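Local atomic coordinates of regulatory protein YycH-like domain-containing protein (Eubacterium rectale, PDB entry 5COZ), a protein that is of unknown function but, with a YycH-like regulatory domain and a lipoprotein-type signal, is probably exported and anchored at the membrane. Residues I317-V322 against Y347-G352. Numbering follows the deposited sequence.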
ATOM      1  N   ILE A 317      13.240  12.378   0.783  1.00  7.16           N
ATOM      2  CA  ILE A 317      11.820  12.146   0.500  1.00  6.95           C
ATOM      3  C   ILE A 317      11.413  13.133  -0.586  1.00  9.11           C
ATOM      4  O   ILE A 317      11.615  14.343  -0.412  1.00  8.83           O
ATOM      5  CB  ILE A 317      10.950  12.230   1.777  1.00  8.52           C
ATOM      6  CG1 ILE A 317       9.479  11.920   1.464  1.00  9.68           C
ATOM      7  CG2 ILE A 317      11.105  13.554   2.585  1.00  9.55           C
ATOM      8  CD1 ILE A 317       8.613  11.682   2.708  1.00 12.06           C
ATOM      9  N   LYS A 318      10.936  12.612  -1.744  1.00  6.79           N
ATOM     10  CA  LYS A 318      10.635  13.500  -2.869  1.00  7.17           C
ATOM     11  C   LYS A 318       9.341  13.064  -3.495  1.00  7.74           C
ATOM     12  O   LYS A 318       9.068  11.851  -3.543  1.00  7.46           O
ATOM     13  CB  LYS A 318      11.763  13.434  -3.929  1.00 10.57           C
ATOM     14  CG  LYS A 318      13.120  13.918  -3.367  1.00 13.35           C
ATOM     15  CD  LYS A 318      14.223  13.912  -4.427  1.00 17.76           C
ATOM     16  CE  LYS A 318      14.050  15.052  -5.419  1.00 30.73           C
ATOM     17  NZ  LYS A 318      15.034  14.981  -6.539  1.00 39.90           N
ATOM     18  N   PRO A 319       8.533  13.997  -4.017  1.00  5.43           N
ATOM     19  CA  PRO A 319       7.264  13.575  -4.618  1.00  5.23           C
ATOM     20  C   PRO A 319       7.465  12.961  -5.988  1.00  8.19           C
ATOM     21  O   PRO A 319       8.312  13.415  -6.789  1.00  7.21           O
ATOM     22  CB  PRO A 319       6.473  14.889  -4.739  1.00  6.70           C
ATOM     23  CG  PRO A 319       7.557  15.954  -4.922  1.00  9.16           C
ATOM     24  CD  PRO A 319       8.676  15.473  -4.018  1.00  7.11           C
ATOM     25  N   VAL A 320       6.643  11.959  -6.261  1.00  6.18           N
ATOM     26  CA  VAL A 320       6.618  11.273  -7.544  1.00  4.52           C
ATOM     27  C   VAL A 320       5.172  11.113  -7.991  1.00  6.69           C
ATOM     28  O   VAL A 320       4.255  11.034  -7.160  1.00  6.33           O
ATOM     29  CB  VAL A 320       7.328   9.869  -7.490  1.00  6.77           C
ATOM     30  CG1 VAL A 320       8.817  10.035  -7.228  1.00  6.76           C
ATOM     31  CG2 VAL A 320       6.692   8.915  -6.465  1.00  7.23           C
ATOM     32  N   TRP A 321       4.975  11.026  -9.312  1.00  5.88           N
ATOM     33  CA  TRP A 321       3.725  10.565  -9.899  1.00  5.57           C
ATOM     34  C   TRP A 321       3.929   9.121 -10.325  1.00  7.01           C
ATOM     35  O   TRP A 321       4.879   8.842 -11.071  1.00  7.17           O
ATOM     36  CB  TRP A 321       3.334  11.417 -11.111  1.00  5.84           C
ATOM     37  CG  TRP A 321       2.755  12.752 -10.781  1.00  6.05           C
ATOM     38  CD1 TRP A 321       3.329  13.970 -11.002  1.00  8.48           C
ATOM     39  CD2 TRP A 321       1.431  13.011 -10.295  1.00  5.87           C
ATOM     40  NE1 TRP A 321       2.453  14.981 -10.653  1.00  8.66           N
ATOM     41  CE2 TRP A 321       1.272  14.419 -10.243  1.00  8.45           C
ATOM     42  CE3 TRP A 321       0.364  12.191  -9.890  1.00  6.23           C
ATOM     43  CZ2 TRP A 321       0.084  15.028  -9.812  1.00  8.12           C
ATOM     44  CZ3 TRP A 321      -0.825  12.794  -9.475  1.00  8.03           C
ATOM     45  CH2 TRP A 321      -0.953  14.194  -9.431  1.00  8.67           C
ATOM     46  N   VAL A 322       3.097   8.206  -9.806  1.00  6.11           N
ATOM     47  CA  VAL A 322       3.195   6.789 -10.139  1.00  5.31           C
ATOM     48  C   VAL A 322       2.033   6.448 -11.043  1.00  7.39           C
ATOM     49  O   VAL A 322       0.894   6.818 -10.739  1.00  7.33           O
ATOM     50  CB  VAL A 322       3.182   5.881  -8.881  1.00  6.86           C
ATOM     51  CG1 VAL A 322       3.467   4.434  -9.295  1.00  6.76           C
ATOM     52  CG2 VAL A 322       4.229   6.352  -7.868  1.00  7.12           C
ATOM     53  N   TYR A 347       7.512   8.799 -12.154  1.00  6.17           N
ATOM     54  CA  TYR A 347       8.019  10.076 -12.636  1.00  6.13           C
ATOM     55  C   TYR A 347       8.390  10.975 -11.490  1.00  6.75           C
ATOM     56  O   TYR A 347       7.630  11.075 -10.533  1.00  7.61           O
ATOM     57  CB  TYR A 347       6.925  10.782 -13.466  1.00  7.47           C
ATOM     58  CG  TYR A 347       6.621  10.079 -14.760  1.00  6.86           C
ATOM     59  CD1 TYR A 347       5.760   8.980 -14.799  1.00  7.62           C
ATOM     60  CD2 TYR A 347       7.138  10.549 -15.964  1.00  8.72           C
ATOM     61  CE1 TYR A 347       5.513   8.308 -15.997  1.00  6.94           C
ATOM     62  CE2 TYR A 347       6.884   9.897 -17.162  1.00  9.76           C
ATOM     63  CZ  TYR A 347       6.076   8.778 -17.174  1.00 11.16           C
ATOM     64  OH  TYR A 347       5.856   8.190 -18.387  1.00 11.00           O
ATOM     65  N   ASP A 348       9.501  11.687 -11.619  1.00  5.37           N
ATOM     66  CA  ASP A 348       9.813  12.773 -10.688  1.00  4.58           C
ATOM     67  C   ASP A 348       8.641  13.778 -10.800  1.00  6.47           C
ATOM     68  O   ASP A 348       8.307  14.214 -11.918  1.00  7.42           O
ATOM     69  CB  ASP A 348      11.163  13.384 -11.091  1.00  5.71           C
ATOM     70  CG  ASP A 348      11.628  14.586 -10.289  1.00 10.63           C
ATOM     71  OD1 ASP A 348      10.765  15.425  -9.913  1.00  9.42           O
ATOM     72  OD2 ASP A 348      12.861  14.733 -10.109  1.00 13.41           O
ATOM     73  N   ALA A 349       7.985  14.128  -9.663  1.00  6.01           N
ATOM     74  CA  ALA A 349       6.782  14.966  -9.814  1.00  7.03           C
ATOM     75  C   ALA A 349       7.100  16.401 -10.197  1.00  7.07           C
ATOM     76  O   ALA A 349       6.221  17.068 -10.743  1.00  8.29           O
ATOM     77  CB  ALA A 349       5.946  14.943  -8.541  1.00  7.77           C
ATOM     78  N   TYR A 350       8.319  16.882  -9.922  1.00  6.70           N
ATOM     79  CA  TYR A 350       8.690  18.248 -10.294  1.00  6.67           C
ATOM     80  C   TYR A 350       9.082  18.330 -11.742  1.00 10.37           C
ATOM     81  O   TYR A 350       8.669  19.266 -12.417  1.00 12.02           O
ATOM     82  CB  TYR A 350       9.882  18.772  -9.482  1.00  7.80           C
ATOM     83  CG  TYR A 350       9.709  18.782  -7.982  1.00  8.29           C
ATOM     84  CD1 TYR A 350       8.721  19.561  -7.373  1.00  9.05           C
ATOM     85  CD2 TYR A 350      10.570  18.059  -7.166  1.00  9.11           C
ATOM     86  CE1 TYR A 350       8.596  19.602  -5.979  1.00  9.38           C
ATOM     87  CE2 TYR A 350      10.443  18.074  -5.783  1.00  9.74           C
ATOM     88  CZ  TYR A 350       9.497  18.900  -5.194  1.00  9.22           C
ATOM     89  OH  TYR A 350       9.407  18.876  -3.820  1.00  8.77           O
ATOM     90  N   THR A 351       9.941  17.405 -12.202  1.00  8.03           N
ATOM     91  CA  THR A 351      10.518  17.549 -13.534  1.00  8.18           C
ATOM     92  C   THR A 351       9.862  16.720 -14.606  1.00 10.14           C
ATOM     93  O   THR A 351      10.070  17.015 -15.782  1.00 10.66           O
ATOM     94  CB  THR A 351      12.013  17.190 -13.501  1.00  9.20           C
ATOM     95  OG1 THR A 351      12.154  15.776 -13.262  1.00  9.37           O
ATOM     96  CG2 THR A 351      12.810  17.996 -12.472  1.00  9.30           C
ATOM     97  N   GLY A 352       9.132  15.679 -14.226  1.00  7.12           N
ATOM     98  CA  GLY A 352       8.564  14.740 -15.189  1.00  8.19           C
ATOM     99  C   GLY A 352       9.585  13.733 -15.690  1.00  9.29           C
ATOM    100  O   GLY A 352       9.269  12.969 -16.593  1.00  8.82           O
TER
HETATM  101  O   HOH W   1      13.935  16.745  -8.753  1.00 18.29           O
HETATM  102  O   HOH W   2      10.836  14.506  -7.151  1.00 13.88           O
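Trp321 and Tyr347 exchange both backbone bonds of an antiparallel hydrogen-bonded pair: Tyr347 N gives to Trp321 O at 2.8 Å, and Trp321 N returns to Tyr347 O at 2.9 Å. A third bond, Ala349 N to Pro319 O at 3.0 Å, has its donor 36° out of the carbonyl plane. Water 2 also donates to Pro319 O and, weakly, to Asp348 OD1, so two donors hold the carbonyl oxygen. This is the open end of the beta hairpin, away from the loop that joins strands 314-330 and 338-348, where the second strand stops and the chain turns off. Asp348 OD1 forms an Asx turn with Tyr350 N at 2.8 Å and, accepting from Thr351 N too, from above the carboxylate plane, an Asx motif. CG lies anti to the backbone N (chi1 177°), and chi2 of -37° then turns OD1 to the N-H groups. Its other oxygen, OD2, lies 4.2 Å from Lys318 NZ, too far for a salt bridge, and water 1 links the two. An alanine at Asp348 would probably leave Tyr350 N and Thr351 N without their acceptor and loosen the turn, as well as removing the water-bridged partner of Lys318. Pro319 CG makes a CH-pi contact over one face of the Tyr350 ring, 3.9 Å from its centroid, while the phenol OH is hydrogen-bonded with Ser61 OG and Val59 O. Trp321 NE1 is satisfied by Leu274 O, and Trp321 CD1 packs on Ala349 CB at 3.7 Å.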